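Protease (Helicobacter pylori, PDB 5EUF) is a peptidase M16 family hydrolase, probably zinc-dependent, that probably cleaves the cytoplasmic domain of human junctional adhesion molecule A as a virulence factor. Local coordinates at residues Q128-E133 / D169-W174. Numbering follows the deposited sequence.
Sequences QVVAEE and DDIQNW. With ZN (zinc ion), chain G.
Val130 carries the apolar join between helix 120-139 and the short helix 168-172. Its CB points toward the 169-174 segment. CG1 is flanked by both backbone branches (chi1 75°), which sets it against Trp174 and Ile171. Val130 CG1 is 3.6 Å from CZ3 of Trp174, at the ring edge. Val130 CG1 is also 3.8 Å from Ile171 CG2. Ile171 CG2 comes near Ala131 too, 4.5 Å from its CB. The indole of Trp174, just past the helix end, turns one face to the backbone of helix 168-172, with Ile171 CA 3.5 Å above the ring centre. Near the solvent side, the side chains of Gln128 and Gln172 cross obliquely. Asn173 leaves the helical conformation, and its ND2 donates to Asp169 O (2.7 Å), nearly straight at 167°. Tyr228 of the second subunit packs on Asp170 and Asn173.

One turn after Val130, the extended Glu133 side chain binds zinc through OE2 at 2.1 Å, with His53. Val130 touches His53, so the packing adjoins the zinc site. His53, Glu56 and His57 form the inverted HxxEH motif of M16 peptidases; His57 is probably a ligand and Glu56 the proton acceptor. Glu133 is the downstream glutamate ligand. Helix 51-58 borders Trp174 through Ile51 and Met54, helix 120-139 through Phe123 and Arg127.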
ATOM      1  N   GLN B 128     -19.258  12.881  -4.690  1.00 60.98           N
ATOM      2  CA  GLN B 128     -20.299  12.097  -4.041  1.00 55.00           C
ATOM      3  C   GLN B 128     -20.797  11.000  -4.969  1.00 42.64           C
ATOM      4  O   GLN B 128     -21.158   9.914  -4.519  1.00 49.03           O
ATOM      5  CB  GLN B 128     -21.458  12.990  -3.602  1.00 66.68           C
ATOM      6  CG  GLN B 128     -21.185  13.746  -2.319  1.00 73.77           C
ATOM      7  CD  GLN B 128     -20.869  12.817  -1.164  1.00 73.90           C
ATOM      8  OE1 GLN B 128     -21.459  11.743  -1.037  1.00 81.28           O
ATOM      9  NE2 GLN B 128     -19.928  13.221  -0.320  1.00 70.65           N
ATOM     10  N   VAL B 129     -20.803  11.288  -6.267  1.00 32.35           N
ATOM     11  CA  VAL B 129     -21.214  10.310  -7.266  1.00 43.09           C
ATOM     12  C   VAL B 129     -20.226   9.151  -7.316  1.00 48.99           C
ATOM     13  O   VAL B 129     -20.620   7.986  -7.257  1.00 54.12           O
ATOM     14  CB  VAL B 129     -21.332  10.941  -8.670  1.00 44.01           C
ATOM     15  CG1 VAL B 129     -21.684   9.882  -9.705  1.00 23.59           C
ATOM     16  CG2 VAL B 129     -22.364  12.058  -8.667  1.00 37.79           C
ATOM     17  N   VAL B 130     -18.940   9.473  -7.411  1.00 45.15           N
ATOM     18  CA  VAL B 130     -17.911   8.444  -7.483  1.00 41.36           C
ATOM     19  C   VAL B 130     -17.762   7.764  -6.122  1.00 44.29           C
ATOM     20  O   VAL B 130     -17.216   6.665  -6.024  1.00 56.38           O
ATOM     21  CB  VAL B 130     -16.555   9.023  -7.952  1.00 49.88           C
ATOM     22  CG1 VAL B 130     -15.894   9.813  -6.845  1.00 54.50           C
ATOM     23  CG2 VAL B 130     -15.637   7.910  -8.432  1.00 68.94           C
ATOM     24  N   ALA B 131     -18.260   8.414  -5.076  1.00 39.78           N
ATOM     25  CA  ALA B 131     -18.333   7.785  -3.765  1.00 36.61           C
ATOM     26  C   ALA B 131     -19.412   6.707  -3.777  1.00 51.61           C
ATOM     27  O   ALA B 131     -19.246   5.646  -3.174  1.00 54.83           O
ATOM     28  CB  ALA B 131     -18.613   8.814  -2.684  1.00 38.71           C
ATOM     29  N   GLU B 132     -20.515   6.986  -4.469  1.00 52.92           N
ATOM     30  CA  GLU B 132     -21.575   5.999  -4.649  1.00 54.79           C
ATOM     31  C   GLU B 132     -21.070   4.846  -5.506  1.00 56.61           C
ATOM     32  O   GLU B 132     -21.335   3.679  -5.214  1.00 54.61           O
ATOM     33  CB  GLU B 132     -22.815   6.623  -5.296  1.00 59.40           C
ATOM     34  CG  GLU B 132     -23.412   7.795  -4.537  1.00 66.99           C
ATOM     35  CD  GLU B 132     -23.797   7.440  -3.118  1.00 70.46           C
ATOM     36  OE1 GLU B 132     -24.656   6.552  -2.936  1.00 69.50           O
ATOM     37  OE2 GLU B 132     -23.236   8.053  -2.184  1.00 69.58           O
ATOM     38  N   GLU B 133     -20.337   5.188  -6.562  1.00 61.73           N
ATOM     39  CA  GLU B 133     -19.789   4.199  -7.487  1.00 63.71           C
ATOM     40  C   GLU B 133     -18.850   3.243  -6.759  1.00 64.76           C
ATOM     41  O   GLU B 133     -18.713   2.080  -7.139  1.00 67.82           O
ATOM     42  CB  GLU B 133     -19.058   4.892  -8.643  1.00 66.69           C
ATOM     43  CG  GLU B 133     -18.575   3.952  -9.745  1.00 72.28           C
ATOM     44  CD  GLU B 133     -17.912   4.689 -10.901  1.00 73.35           C
ATOM     45  OE1 GLU B 133     -18.128   5.913 -11.037  1.00 71.05           O
ATOM     46  OE2 GLU B 133     -17.171   4.041 -11.674  1.00 58.53           O
ATOM     47  N   ASP B 169     -11.546   6.146   1.641  1.00 37.86           N
ATOM     48  CA  ASP B 169     -11.033   7.288   2.392  1.00 39.78           C
ATOM     49  C   ASP B 169     -10.167   8.193   1.520  1.00 33.82           C
ATOM     50  O   ASP B 169     -10.054   9.390   1.782  1.00 36.29           O
ATOM     51  CB  ASP B 169     -10.243   6.823   3.617  1.00 44.66           C
ATOM     52  CG  ASP B 169     -11.140   6.427   4.773  1.00 51.44           C
ATOM     53  OD1 ASP B 169     -12.303   6.881   4.807  1.00 38.44           O
ATOM     54  OD2 ASP B 169     -10.680   5.667   5.650  1.00 68.78           O
ATOM     55  N   ASP B 170      -9.555   7.624   0.488  1.00 20.79           N
ATOM     56  CA  ASP B 170      -8.830   8.435  -0.481  1.00 33.03           C
ATOM     57  C   ASP B 170      -9.812   9.339  -1.205  1.00 36.27           C
ATOM     58  O   ASP B 170      -9.640  10.559  -1.242  1.00 28.11           O
ATOM     59  CB  ASP B 170      -8.074   7.559  -1.477  1.00 20.21           C
ATOM     60  CG  ASP B 170      -6.798   7.003  -0.899  1.00 22.11           C
ATOM     61  OD1 ASP B 170      -6.618   7.116   0.330  1.00 21.60           O
ATOM     62  OD2 ASP B 170      -5.975   6.456  -1.664  1.00 34.86           O
ATOM     63  N   ILE B 171     -10.846   8.718  -1.766  1.00 33.28           N
ATOM     64  CA  ILE B 171     -11.931   9.424  -2.432  1.00 34.78           C
ATOM     65  C   ILE B 171     -12.519  10.496  -1.527  1.00 35.35           C
ATOM     66  O   ILE B 171     -12.773  11.619  -1.954  1.00 49.95           O
ATOM     67  CB  ILE B 171     -13.058   8.454  -2.851  1.00 38.32           C
ATOM     68  CG1 ILE B 171     -12.532   7.412  -3.840  1.00 19.36           C
ATOM     69  CG2 ILE B 171     -14.231   9.220  -3.444  1.00 40.34           C
ATOM     70  CD1 ILE B 171     -13.558   6.380  -4.245  1.00 19.30           C
ATOM     71  N   GLN B 172     -12.713  10.141  -0.265  1.00 35.76           N
ATOM     72  CA  GLN B 172     -13.352  11.032   0.691  1.00 27.81           C
ATOM     73  C   GLN B 172     -12.465  12.220   1.052  1.00 30.76           C
ATOM     74  O   GLN B 172     -12.962  13.258   1.485  1.00 49.53           O
ATOM     75  CB  GLN B 172     -13.732  10.257   1.953  1.00 25.63           C
ATOM     76  CG  GLN B 172     -14.978  10.779   2.640  1.00 50.69           C
ATOM     77  CD  GLN B 172     -16.216  10.618   1.784  1.00 45.77           C
ATOM     78  OE1 GLN B 172     -16.291   9.716   0.950  1.00 31.89           O
ATOM     79  NE2 GLN B 172     -17.193  11.497   1.981  1.00 63.38           N
ATOM     80  N   ASN B 173     -11.158  12.075   0.866  1.00 24.23           N
ATOM     81  CA  ASN B 173     -10.223  13.119   1.275  1.00 40.57           C
ATOM     82  C   ASN B 173      -9.542  13.845   0.119  1.00 40.90           C
ATOM     83  O   ASN B 173      -8.545  14.540   0.319  1.00 31.66           O
ATOM     84  CB  ASN B 173      -9.158  12.531   2.199  1.00 39.57           C
ATOM     85  CG  ASN B 173      -9.671  12.308   3.605  1.00 38.67           C
ATOM     86  OD1 ASN B 173      -9.568  13.190   4.458  1.00 45.86           O
ATOM     87  ND2 ASN B 173     -10.230  11.129   3.854  1.00 25.61           N
ATOM     88  N   TRP B 174     -10.078  13.682  -1.085  1.00 35.84           N
ATOM     89  CA  TRP B 174      -9.586  14.428  -2.237  1.00 23.08           C
ATOM     90  C   TRP B 174      -9.756  15.922  -2.011  1.00 41.32           C
ATOM     91  O   TRP B 174     -10.659  16.349  -1.293  1.00 35.60           O
ATOM     92  CB  TRP B 174     -10.322  14.022  -3.515  1.00 28.19           C
ATOM     93  CG  TRP B 174      -9.976  12.664  -4.042  1.00 27.27           C
ATOM     94  CD1 TRP B 174      -8.824  11.965  -3.831  1.00 25.60           C
ATOM     95  CD2 TRP B 174     -10.799  11.840  -4.875  1.00 34.21           C
ATOM     96  NE1 TRP B 174      -8.878  10.755  -4.480  1.00 19.17           N
ATOM     97  CE2 TRP B 174     -10.081  10.655  -5.129  1.00 40.19           C
ATOM     98  CE3 TRP B 174     -12.074  11.991  -5.430  1.00 29.45           C
ATOM     99  CZ2 TRP B 174     -10.596   9.625  -5.915  1.00 40.17           C
ATOM    100  CZ3 TRP B 174     -12.582  10.968  -6.211  1.00 36.50           C
ATOM    101  CH2 TRP B 174     -11.844   9.801  -6.446  1.00 38.31           C
TER
HETATM  102 ZN    ZN G 502     -16.651   4.974 -13.522  0.87 91.95          ZN